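Side-chain contacts in GGDEF and EAL domain-containing protein (Vibrio cholerae O1 str. 2010EL-1786, PDB 6PWK), which binds the bacterial second messenger c-di-GMP and probably acts as a receptor that controls large adhesins and biofilm formation: residues A[23-28]-A[77-82]; A[50-55]-A[72-77]; A[111-116]-A[168-173]; A[115-120]-A[135-140]. One frame throughout, in Å; residues are numbered along the deposited sequence.

Contact 1: A[23-28]-A[77-82]; sequences SHLGNR and RLKNSI. With C2E (9,9'-[(2R,3R,3aS,5S,7aR,9R,10R,10aS,12S,14aR)-3,5,10,12-tetrahydroxy-5,12-dioxidooctahydro-2H,7H-difuro[3,2-d:3',2'-j][1,3,7,9,2,8]tetraoxadiphosphacyclododecine-2,9-diyl]bis(2-amino-1,9-dihydro-6H-purin-6-one)), chain D.
K79 lays its hydrocarbon chain across the tip of L25, while its ammonium end reaches the base of the H24 side chain. CD2 of L25 lies 3.7 Å from CD of K79 and 4.0 Å from its CB, so one methyl meets both. CG of K79 sits between the backbone N and the carbonyl carbon (chi1 68°), and the chain then runs extended toward the loop. There K79 NZ comes within 3.7 Å of H24 CB, at the edge of the imidazole and near its plane. The ammonium charge is paired with D76, one helical turn earlier.

The loop itself is shaped by an ST turn, in which S23 OG accepts from L25 N (3.2 Å), and D20 also bonds that hydroxyl. Three residues beyond L25, R28 starts the next helix and holds a guanine of c-di-GMP: its NH1 bonds O61 at 2.8 Å and NH2 bonds N71 at 3.0 Å, a paired grip on the Hoogsteen edge.

Leucine suits the buried side and lysine the partly exposed position beside it, because its methylenes cover the leucine while its charge reaches outward. Loop and helix therefore cohere mainly through apolar contact, with the ionic pairing kept within the helix.

Contact 2: A[50-55]-A[72-77]; sequences LQAEFI and RELADR
L74 points one methyl, CD2, into a shallow nest formed by A52, I55 and F54, and leaves the other, CD1, to L50. The closest approach is to A52 CB, 3.7 Å from L74 CD2. I55 CD1 lies 3.9 Å and F54 CZ 4.4 Å from L74 CD2. The leucine reaches so far because its CG stands anti to the backbone N (chi1 173°), which carries the fork straight off the helix toward the 50-55 segment.

I55 answers with an extended branch: CG1 lies beside its own backbone N, and chi2 of -172° sends CD1 outward to meet the leucine at a slant. The same CG1 rests 3.7 Å above one face of the F54 ring, offset toward the rim, so the isoleucine backs the phenylalanine as well. L50 adopts the same kind of fork as L74, and its CD2 lies 4.4 Å from L74 CD1. Alanine suits position 52, where a small side chain lets the leucine come close to the backbone. F97, on the neighbouring strand, and I123 also touch L74.

Although all the residues between the two segments are helical, the 8.8 Å between the CA atoms of A52 and L74 shows that the chain folds back on itself. Such a strand leading into a helical hairpin that packs back over the sheet is typical of the GGDEF domain.

Contact 3: A[111-116]-A[168-173]; sequences IVAESI and LNYGFI
The Y170 ring presents one face to A113, whose CB stands 4.2 Å above the ring plane, almost over its centre. This is a CH-pi contact, the methyl lying only 10° off the ring normal. At the edge, near the ring plane, comes the carboxylate of E114, with OE1 3.3 Å from Y170 CE1; carboxylate and ring planes are 58° apart. A carboxylate oxygen beside aromatic hydrogens faces the slightly positive rim of the ring, which would probably favour the approach. The other oxygen, E114 OE2, turns to the side chain of N169, 3.5 Å from its CG, with the carboxylate and amide planes close to perpendicular at 83°.

A bend at chi2 folds the glutamate chain, so that a residue whose first bond does not aim at the loop still brings its carboxylate there. Y170 places CG between its backbone N and carbonyl carbon, and this turns the ring up against helix 106-118, where K110 and I117 touch it too. Here, in the GGDEF domain, a helix packs on the mixed sheet of an alpha/beta fold: 171-174 is an edge strand, parallel to 136-142, and the tyrosine packs against both V139 of the sheet and the helix. Alanine fits position 113, since a small side chain lets the ring come close to the helix, and A113 also touches L137 of the next strand.

Contact 4: A[115-120]-A[135-140]; sequences SIITCV and LSLGVV
I117 and L137 meet at a slant, the extended end of the isoleucine lying along one methyl of the leucine. Both I117 CD1 and I117 CG1 are 3.7 Å from L137 CD2, so the leucine methyl sits against the outer bond of the isoleucine and not merely against its tip. The isoleucine CB bond does not aim at the strand; it is CG1, placed beside the backbone N (chi1 -61°), that carries the branch over. I116 approaches the same methyl from its neighbouring place on the helix, its CG2 being 4.3 Å from L137 CD2.

A second oblique pair is formed by V120 and L135. V120 turns CG1 anti to its backbone N (chi1 -157°) and offers it to L135, whose CD2 is 3.5 Å away. V120 N bonds back to I117 O, three residues earlier. L50 of the adjacent strand also touches both L135 and L137.

Beta-branched I116, I117 and V120 on one side and the longer leucines L135 and L137 on the other suit this face, the first being compact and the second far-reaching. With only aliphatic carbons meeting, helix and sheet are joined here by dispersion and by exclusion of water.

Contacts 2, 3 and 4 join helices 53-80 and 106-118 to strands of one sheet or their flanks, while contact 1 fastens a loop to helix 53-80. Contacts 1 and 2 share R77, with centres 9 Å apart; L25 of contact 1 touches A75 of contact 2. Contacts 3 and 4 share S115 and I116, centres about 5 Å apart, their strands joined by probable hydrogen bonds such as G171 N to L137 O (2.9 Å). Contacts 2 and 4 meet through Q51 N and S136 O (2.9 Å), and I82 of contact 1 packs on I116. R28 belongs to a c-di-GMP pocket, whereas the side chains of L50 and L137 lie about 10 and 11 Å from a bound c-di-GMP.

Contact 1: A[23-28]-A[77-82]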
# COMPACT_ATOMS: atom_id res chain seq x y z
N SER A 23 -18.27 -13.89 0.26
CA SER A 23 -18.67 -14.59 -0.95
C SER A 23 -19.68 -15.70 -0.69
O SER A 23 -20.32 -16.16 -1.64
CB SER A 23 -17.44 -15.19 -1.63
OG SER A 23 -16.81 -16.16 -0.80
N HIS A 24 -19.85 -16.12 0.56
CA HIS A 24 -20.65 -17.30 0.90
C HIS A 24 -20.17 -18.54 0.15
O HIS A 24 -20.95 -19.45 -0.15
CB HIS A 24 -22.14 -17.06 0.65
CG HIS A 24 -23.04 -17.94 1.47
ND1 HIS A 24 -23.27 -17.73 2.81
CD2 HIS A 24 -23.75 -19.04 1.13
CE1 HIS A 24 -24.09 -18.65 3.27
NE2 HIS A 24 -24.40 -19.46 2.27
N LEU A 25 -18.88 -18.57 -0.18
CA LEU A 25 -18.21 -19.73 -0.74
C LEU A 25 -17.24 -20.28 0.29
O LEU A 25 -17.07 -19.73 1.38
CB LEU A 25 -17.48 -19.36 -2.03
CG LEU A 25 -18.32 -19.00 -3.26
CD1 LEU A 25 -17.42 -18.49 -4.37
CD2 LEU A 25 -19.12 -20.21 -3.72
N GLY A 26 -16.59 -21.39 -0.05
CA GLY A 26 -15.53 -21.90 0.79
C GLY A 26 -14.38 -20.92 0.87
O GLY A 26 -14.09 -20.19 -0.08
N ASN A 27 -13.73 -20.87 2.03
CA ASN A 27 -12.58 -19.99 2.20
C ASN A 27 -11.32 -20.70 1.70
O ASN A 27 -11.39 -21.75 1.05
CB ASN A 27 -12.46 -19.54 3.66
CG ASN A 27 -12.28 -20.69 4.62
OD1 ASN A 27 -12.12 -21.85 4.22
ND2 ASN A 27 -12.30 -20.38 5.91
N ARG A 28 -10.16 -20.13 1.99
CA ARG A 28 -8.91 -20.71 1.51
C ARG A 28 -8.63 -22.06 2.17
O ARG A 28 -8.18 -23.00 1.50
CB ARG A 28 -7.75 -19.74 1.75
CG ARG A 28 -6.41 -20.23 1.23
CD ARG A 28 -5.31 -19.22 1.51
NE ARG A 28 -4.03 -19.67 0.97
CZ ARG A 28 -3.65 -19.49 -0.29
NH1 ARG A 28 -4.45 -18.87 -1.14
NH2 ARG A 28 -2.47 -19.94 -0.70
N ARG A 77 -23.34 -15.70 -8.91
CA ARG A 77 -23.43 -16.01 -10.33
C ARG A 77 -22.55 -17.20 -10.69
O ARG A 77 -22.93 -18.03 -11.53
CB ARG A 77 -23.05 -14.79 -11.16
CG ARG A 77 -23.94 -13.58 -10.94
CD ARG A 77 -25.32 -13.78 -11.53
NE ARG A 77 -26.13 -12.57 -11.44
CZ ARG A 77 -27.37 -12.46 -11.90
NH1 ARG A 77 -27.94 -13.50 -12.50
NH2 ARG A 77 -28.03 -11.32 -11.77
N LEU A 78 -21.38 -17.31 -10.06
CA LEU A 78 -20.46 -18.39 -10.40
C LEU A 78 -20.96 -19.73 -9.88
O LEU A 78 -20.88 -20.74 -10.59
CB LEU A 78 -19.07 -18.09 -9.84
CG LEU A 78 -17.92 -19.01 -10.25
CD1 LEU A 78 -17.75 -19.01 -11.76
CD2 LEU A 78 -16.63 -18.58 -9.57
N LYS A 79 -21.50 -19.76 -8.66
CA LYS A 79 -21.85 -21.04 -8.05
C LYS A 79 -23.17 -21.58 -8.58
O LYS A 79 -23.31 -22.79 -8.78
CB LYS A 79 -21.88 -20.90 -6.53
CG LYS A 79 -22.99 -20.04 -5.96
CD LYS A 79 -22.65 -19.57 -4.56
CE LYS A 79 -23.86 -18.96 -3.87
NZ LYS A 79 -23.48 -18.26 -2.61
N ASN A 80 -24.16 -20.71 -8.81
CA ASN A 80 -25.44 -21.18 -9.32
C ASN A 80 -25.32 -21.68 -10.76
O ASN A 80 -26.12 -22.51 -11.20
CB ASN A 80 -26.49 -20.08 -9.22
CG ASN A 80 -27.64 -20.47 -8.30
OD1 ASN A 80 -27.52 -20.44 -7.08
ND2 ASN A 80 -28.77 -20.85 -8.90
N SER A 81 -24.33 -21.18 -11.49
CA SER A 81 -23.98 -21.74 -12.79
C SER A 81 -22.92 -22.82 -12.62
O SER A 81 -22.30 -22.95 -11.57
CB SER A 81 -23.47 -20.64 -13.73
OG SER A 81 -24.37 -19.55 -13.78
N ILE A 82 -22.74 -23.61 -13.68
CA ILE A 82 -21.61 -24.53 -13.79
C ILE A 82 -21.62 -25.53 -12.64
O ILE A 82 -20.65 -25.65 -11.88
CB ILE A 82 -20.28 -23.73 -13.83
CG1 ILE A 82 -20.42 -22.52 -14.76
CG2 ILE A 82 -19.15 -24.60 -14.34
CD1 ILE A 82 -19.50 -21.39 -14.41
P1 C2E D . 5.23 -18.23 -3.65
O2P C2E D . 4.61 -16.86 -3.47
O1P C2E D . 6.68 -17.95 -3.88
O5' C2E D . 5.25 -19.14 -2.30
C5' C2E D . 6.20 -20.15 -2.17
C4' C2E D . 5.86 -20.75 -0.79
O4' C2E D . 6.00 -19.82 0.12
C3' C2E D . 4.34 -20.96 -0.79
O3' C2E D . 3.99 -22.17 -1.27
C2' C2E D . 3.93 -20.79 0.69
O2' C2E D . 3.85 -22.13 1.35
C1' C2E D . 4.91 -20.16 1.26
N9 C2E D . 4.48 -18.98 1.98
C8 C2E D . 4.33 -18.23 0.87
N7 C2E D . 3.90 -17.01 1.28
C5 C2E D . 3.79 -17.02 2.61
C6 C2E D . 3.36 -15.97 3.67
O6 C2E D . 3.03 -14.88 3.36
N1 C2E D . 3.36 -16.29 5.07
C2 C2E D . 3.75 -17.61 5.51
N2 C2E D . 3.78 -18.05 6.91
N3 C2E D . 4.15 -18.58 4.50
C4 C2E D . 4.16 -18.25 3.04
P11 C2E D . 2.35 -22.28 -1.55
O21 C2E D . 1.39 -21.72 -0.53
O11 C2E D . 2.04 -23.75 -1.56
O5A C2E D . 2.18 -21.80 -3.13
C5A C2E D . 3.33 -21.88 -3.93
C4A C2E D . 3.09 -21.09 -5.16
O4A C2E D . 1.85 -21.22 -5.56
C3A C2E D . 3.30 -19.46 -4.79
O3A C2E D . 4.73 -19.05 -5.00
C2A C2E D . 2.59 -18.85 -5.57
O2A C2E D . 3.35 -18.61 -6.84
C1A C2E D . 1.31 -19.83 -5.80
N91 C2E D . 0.31 -19.55 -5.00
C81 C2E D . 0.05 -20.03 -3.77
N71 C2E D . -1.09 -19.45 -3.36
C51 C2E D . -1.52 -18.64 -4.33
C61 C2E D . -2.74 -17.74 -4.45
O61 C2E D . -3.50 -17.70 -3.54
N11 C2E D . -2.99 -16.94 -5.62
C21 C2E D . -2.07 -17.00 -6.72
N21 C2E D . -2.30 -16.20 -7.91
N31 C2E D . -0.89 -17.87 -6.60
C41 C2E D . -0.65 -18.69 -5.37

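Contact 2: A[50-55]-A[72-77]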
# COMPACT_ATOMS: atom_id res chain seq x y z
N LEU A 50 -9.71 -17.92 -10.91
CA LEU A 50 -10.32 -16.75 -11.54
C LEU A 50 -10.03 -15.53 -10.68
O LEU A 50 -10.38 -15.52 -9.50
CB LEU A 50 -11.83 -16.95 -11.71
CG LEU A 50 -12.61 -15.72 -12.17
CD1 LEU A 50 -12.28 -15.38 -13.61
CD2 LEU A 50 -14.11 -15.92 -11.99
N GLN A 51 -9.41 -14.52 -11.27
CA GLN A 51 -9.09 -13.28 -10.57
C GLN A 51 -9.98 -12.16 -11.07
O GLN A 51 -10.05 -11.90 -12.27
CB GLN A 51 -7.62 -12.90 -10.74
CG GLN A 51 -7.30 -11.54 -10.14
CD GLN A 51 -5.83 -11.21 -10.18
OE1 GLN A 51 -5.01 -12.04 -10.58
NE2 GLN A 51 -5.49 -10.00 -9.77
N ALA A 52 -10.65 -11.48 -10.13
CA ALA A 52 -11.55 -10.37 -10.46
C ALA A 52 -10.85 -9.07 -10.08
O ALA A 52 -11.03 -8.51 -9.00
CB ALA A 52 -12.88 -10.53 -9.73
N GLU A 53 -10.03 -8.58 -11.01
CA GLU A 53 -9.34 -7.31 -10.79
C GLU A 53 -10.32 -6.14 -10.78
O GLU A 53 -10.07 -5.13 -10.11
CB GLU A 53 -8.27 -7.10 -11.87
CG GLU A 53 -7.48 -5.80 -11.75
CD GLU A 53 -6.43 -5.82 -10.65
OE1 GLU A 53 -6.40 -6.79 -9.86
OE2 GLU A 53 -5.62 -4.87 -10.58
N PHE A 54 -11.44 -6.26 -11.49
CA PHE A 54 -12.43 -5.18 -11.50
C PHE A 54 -13.08 -5.00 -10.13
O PHE A 54 -13.53 -3.90 -9.81
CB PHE A 54 -13.48 -5.44 -12.58
CG PHE A 54 -14.40 -6.60 -12.27
CD1 PHE A 54 -13.98 -7.91 -12.50
CD2 PHE A 54 -15.67 -6.39 -11.79
CE1 PHE A 54 -14.82 -8.97 -12.24
CE2 PHE A 54 -16.52 -7.45 -11.52
CZ PHE A 54 -16.09 -8.74 -11.75
N ILE A 55 -13.13 -6.06 -9.33
CA ILE A 55 -13.60 -5.92 -7.95
C ILE A 55 -12.56 -5.18 -7.12
O ILE A 55 -12.90 -4.39 -6.23
CB ILE A 55 -13.94 -7.30 -7.35
CG1 ILE A 55 -15.03 -7.98 -8.18
CG2 ILE A 55 -14.37 -7.16 -5.90
CD1 ILE A 55 -15.57 -9.25 -7.56
N ARG A 72 -20.08 -11.01 -3.60
CA ARG A 72 -21.23 -11.90 -3.45
C ARG A 72 -21.91 -12.16 -4.79
O ARG A 72 -22.29 -13.29 -5.10
CB ARG A 72 -22.22 -11.31 -2.45
CG ARG A 72 -23.58 -11.99 -2.44
CD ARG A 72 -23.49 -13.42 -1.95
NE ARG A 72 -23.06 -13.49 -0.56
CZ ARG A 72 -23.86 -13.32 0.48
NH1 ARG A 72 -25.15 -13.07 0.29
NH2 ARG A 72 -23.38 -13.40 1.72
N GLU A 73 -22.08 -11.11 -5.60
CA GLU A 73 -22.72 -11.26 -6.90
C GLU A 73 -21.93 -12.23 -7.78
O GLU A 73 -22.48 -13.21 -8.30
CB GLU A 73 -22.87 -9.90 -7.59
CG GLU A 73 -23.47 -9.96 -8.99
CD GLU A 73 -24.99 -10.07 -8.98
OE1 GLU A 73 -25.55 -10.74 -8.08
OE2 GLU A 73 -25.63 -9.48 -9.88
N LEU A 74 -20.63 -11.97 -7.95
CA LEU A 74 -19.79 -12.88 -8.73
C LEU A 74 -19.82 -14.29 -8.14
O LEU A 74 -19.88 -15.28 -8.88
CB LEU A 74 -18.36 -12.36 -8.79
CG LEU A 74 -17.31 -13.27 -9.43
CD1 LEU A 74 -17.73 -13.73 -10.81
CD2 LEU A 74 -15.96 -12.57 -9.50
N ALA A 75 -19.81 -14.40 -6.81
CA ALA A 75 -19.90 -15.71 -6.17
C ALA A 75 -21.24 -16.37 -6.45
O ALA A 75 -21.30 -17.54 -6.84
CB ALA A 75 -19.66 -15.58 -4.67
N ASP A 76 -22.34 -15.62 -6.26
CA ASP A 76 -23.66 -16.17 -6.54
C ASP A 76 -23.80 -16.56 -8.00
O ASP A 76 -24.32 -17.63 -8.32
CB ASP A 76 -24.75 -15.16 -6.16
CG ASP A 76 -24.90 -15.00 -4.66
OD1 ASP A 76 -24.43 -15.88 -3.91
OD2 ASP A 76 -25.49 -13.99 -4.22
N ARG A 77 -23.34 -15.70 -8.91
CA ARG A 77 -23.43 -16.01 -10.33
C ARG A 77 -22.55 -17.20 -10.69
O ARG A 77 -22.93 -18.03 -11.53
CB ARG A 77 -23.05 -14.79 -11.16
CG ARG A 77 -23.94 -13.58 -10.94
CD ARG A 77 -25.32 -13.78 -11.53
NE ARG A 77 -26.13 -12.57 -11.44
CZ ARG A 77 -27.37 -12.46 -11.90
NH1 ARG A 77 -27.94 -13.50 -12.50
NH2 ARG A 77 -28.03 -11.32 -11.77

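Contact 3: A[111-116]-A[168-173]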
# COMPACT_ATOMS: atom_id res chain seq x y z
N ILE A 111 -14.69 -26.32 -21.70
CA ILE A 111 -16.10 -25.92 -21.75
C ILE A 111 -16.53 -25.34 -20.41
O ILE A 111 -17.32 -24.39 -20.36
CB ILE A 111 -16.97 -27.12 -22.16
CG1 ILE A 111 -16.58 -27.60 -23.56
CG2 ILE A 111 -18.45 -26.75 -22.13
CD1 ILE A 111 -17.44 -28.72 -24.09
N VAL A 112 -16.03 -25.90 -19.31
CA VAL A 112 -16.29 -25.31 -18.00
C VAL A 112 -15.65 -23.94 -17.89
O VAL A 112 -16.27 -22.98 -17.42
CB VAL A 112 -15.81 -26.26 -16.88
CG1 VAL A 112 -15.96 -25.60 -15.52
CG2 VAL A 112 -16.58 -27.57 -16.93
N ALA A 113 -14.40 -23.81 -18.34
CA ALA A 113 -13.73 -22.51 -18.32
C ALA A 113 -14.40 -21.54 -19.28
O ALA A 113 -14.50 -20.34 -18.99
CB ALA A 113 -12.25 -22.68 -18.67
N GLU A 114 -14.86 -22.02 -20.43
CA GLU A 114 -15.60 -21.16 -21.35
C GLU A 114 -16.91 -20.69 -20.73
O GLU A 114 -17.31 -19.54 -20.90
CB GLU A 114 -15.87 -21.89 -22.67
CG GLU A 114 -15.71 -21.03 -23.90
CD GLU A 114 -14.26 -20.75 -24.23
OE1 GLU A 114 -13.48 -21.71 -24.35
OE2 GLU A 114 -13.89 -19.56 -24.36
N SER A 115 -17.58 -21.58 -19.99
CA SER A 115 -18.83 -21.20 -19.34
C SER A 115 -18.60 -20.24 -18.19
O SER A 115 -19.46 -19.40 -17.90
CB SER A 115 -19.56 -22.45 -18.84
OG SER A 115 -18.78 -23.14 -17.89
N ILE A 116 -17.44 -20.34 -17.52
CA ILE A 116 -17.13 -19.40 -16.44
C ILE A 116 -17.07 -17.98 -16.97
O ILE A 116 -17.70 -17.06 -16.43
CB ILE A 116 -15.82 -19.80 -15.74
CG1 ILE A 116 -16.00 -21.08 -14.93
CG2 ILE A 116 -15.33 -18.67 -14.84
CD1 ILE A 116 -14.71 -21.61 -14.35
N LEU A 168 -6.46 -14.31 -25.30
CA LEU A 168 -6.91 -15.61 -24.86
C LEU A 168 -8.05 -15.46 -23.86
O LEU A 168 -8.00 -14.60 -22.97
CB LEU A 168 -5.77 -16.39 -24.21
CG LEU A 168 -4.49 -16.62 -25.02
CD1 LEU A 168 -3.46 -17.36 -24.18
CD2 LEU A 168 -4.79 -17.38 -26.30
N ASN A 169 -9.09 -16.28 -24.02
CA ASN A 169 -10.14 -16.31 -23.01
C ASN A 169 -9.60 -16.78 -21.67
O ASN A 169 -10.03 -16.29 -20.62
CB ASN A 169 -11.29 -17.21 -23.47
CG ASN A 169 -12.02 -16.66 -24.67
OD1 ASN A 169 -12.96 -15.88 -24.53
ND2 ASN A 169 -11.61 -17.07 -25.86
N TYR A 170 -8.63 -17.69 -21.69
CA TYR A 170 -8.06 -18.23 -20.46
C TYR A 170 -6.66 -18.76 -20.77
O TYR A 170 -6.34 -19.06 -21.93
CB TYR A 170 -8.94 -19.34 -19.87
CG TYR A 170 -9.27 -20.43 -20.86
CD1 TYR A 170 -10.37 -20.32 -21.70
CD2 TYR A 170 -8.48 -21.57 -20.97
CE1 TYR A 170 -10.67 -21.30 -22.62
CE2 TYR A 170 -8.78 -22.56 -21.88
CZ TYR A 170 -9.87 -22.42 -22.70
OH TYR A 170 -10.18 -23.40 -23.61
N GLY A 171 -5.85 -18.87 -19.74
CA GLY A 171 -4.53 -19.46 -19.84
C GLY A 171 -4.55 -20.91 -19.42
O GLY A 171 -4.94 -21.24 -18.30
N PHE A 172 -4.14 -21.78 -20.34
CA PHE A 172 -4.16 -23.23 -20.14
C PHE A 172 -2.74 -23.76 -20.08
O PHE A 172 -1.94 -23.54 -20.99
CB PHE A 172 -4.94 -23.92 -21.26
CG PHE A 172 -5.21 -25.39 -21.01
CD1 PHE A 172 -4.23 -26.34 -21.25
CD2 PHE A 172 -6.44 -25.81 -20.55
CE1 PHE A 172 -4.48 -27.68 -21.01
CE2 PHE A 172 -6.70 -27.14 -20.32
CZ PHE A 172 -5.71 -28.08 -20.55
N ILE A 173 -2.43 -24.48 -19.00
CA ILE A 173 -1.18 -25.21 -18.85
C ILE A 173 -1.52 -26.61 -18.36
O ILE A 173 -2.29 -26.76 -17.40
CB ILE A 173 -0.21 -24.52 -17.87
CG1 ILE A 173 0.12 -23.10 -18.34
CG2 ILE A 173 1.07 -25.33 -17.72
CD1 ILE A 173 1.13 -22.39 -17.45

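Contact 4: A[115-120]-A[135-140]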
# COMPACT_ATOMS: atom_id res chain seq x y z
N SER A 115 -17.58 -21.58 -19.99
CA SER A 115 -18.83 -21.20 -19.34
C SER A 115 -18.60 -20.24 -18.19
O SER A 115 -19.46 -19.40 -17.90
CB SER A 115 -19.56 -22.45 -18.84
OG SER A 115 -18.78 -23.14 -17.89
N ILE A 116 -17.44 -20.34 -17.52
CA ILE A 116 -17.13 -19.40 -16.44
C ILE A 116 -17.07 -17.98 -16.97
O ILE A 116 -17.70 -17.06 -16.43
CB ILE A 116 -15.82 -19.80 -15.74
CG1 ILE A 116 -16.00 -21.08 -14.93
CG2 ILE A 116 -15.33 -18.67 -14.84
CD1 ILE A 116 -14.71 -21.61 -14.35
N ILE A 117 -16.32 -17.78 -18.05
CA ILE A 117 -16.09 -16.43 -18.57
C ILE A 117 -17.39 -15.81 -19.06
O ILE A 117 -17.71 -14.66 -18.74
CB ILE A 117 -15.02 -16.46 -19.67
CG1 ILE A 117 -13.70 -16.99 -19.11
CG2 ILE A 117 -14.84 -15.07 -20.28
CD1 ILE A 117 -12.81 -17.62 -20.15
N THR A 118 -18.16 -16.56 -19.86
CA THR A 118 -19.45 -16.06 -20.31
C THR A 118 -20.38 -15.79 -19.14
O THR A 118 -21.26 -14.92 -19.23
CB THR A 118 -20.09 -17.07 -21.28
OG1 THR A 118 -19.16 -17.38 -22.33
CG2 THR A 118 -21.36 -16.49 -21.90
N CYS A 119 -20.18 -16.49 -18.02
CA CYS A 119 -20.96 -16.24 -16.81
C CYS A 119 -20.58 -14.95 -16.12
O CYS A 119 -21.32 -14.50 -15.24
CB CYS A 119 -20.80 -17.43 -15.85
SG CYS A 119 -21.80 -17.35 -14.35
N VAL A 120 -19.45 -14.33 -16.48
CA VAL A 120 -19.03 -13.07 -15.87
C VAL A 120 -19.18 -11.89 -16.81
O VAL A 120 -18.83 -10.76 -16.44
CB VAL A 120 -17.58 -13.16 -15.34
CG1 VAL A 120 -17.33 -12.13 -14.25
CG2 VAL A 120 -17.30 -14.54 -14.80
N LEU A 135 -11.09 -9.36 -16.17
CA LEU A 135 -10.75 -10.48 -15.31
C LEU A 135 -9.70 -11.33 -16.01
O LEU A 135 -9.32 -11.07 -17.16
CB LEU A 135 -11.98 -11.31 -14.95
CG LEU A 135 -12.75 -11.86 -16.16
CD1 LEU A 135 -12.30 -13.27 -16.53
CD2 LEU A 135 -14.24 -11.82 -15.90
N SER A 136 -9.23 -12.36 -15.31
CA SER A 136 -8.28 -13.31 -15.86
C SER A 136 -8.57 -14.69 -15.30
O SER A 136 -8.86 -14.83 -14.11
CB SER A 136 -6.83 -12.90 -15.55
OG SER A 136 -6.57 -11.60 -16.05
N LEU A 137 -8.50 -15.69 -16.17
CA LEU A 137 -8.82 -17.07 -15.80
C LEU A 137 -7.66 -17.97 -16.19
O LEU A 137 -7.27 -18.02 -17.36
CB LEU A 137 -10.11 -17.53 -16.48
CG LEU A 137 -10.56 -18.96 -16.17
CD1 LEU A 137 -10.94 -19.10 -14.70
CD2 LEU A 137 -11.71 -19.38 -17.07
N GLY A 138 -7.10 -18.67 -15.21
CA GLY A 138 -6.07 -19.67 -15.44
C GLY A 138 -6.60 -21.05 -15.08
O GLY A 138 -7.20 -21.23 -14.02
N VAL A 139 -6.39 -22.00 -15.99
CA VAL A 139 -6.85 -23.37 -15.80
C VAL A 139 -5.69 -24.31 -16.07
O VAL A 139 -4.89 -24.10 -16.99
CB VAL A 139 -8.05 -23.70 -16.72
CG1 VAL A 139 -9.20 -22.73 -16.47
CG2 VAL A 139 -7.65 -23.64 -18.18
N VAL A 140 -5.56 -25.35 -15.23
CA VAL A 140 -4.57 -26.40 -15.44
C VAL A 140 -5.26 -27.75 -15.31
O VAL A 140 -6.18 -27.92 -14.50
CB VAL A 140 -3.36 -26.28 -14.47
CG1 VAL A 140 -3.28 -24.90 -13.84
CG2 VAL A 140 -3.38 -27.38 -13.41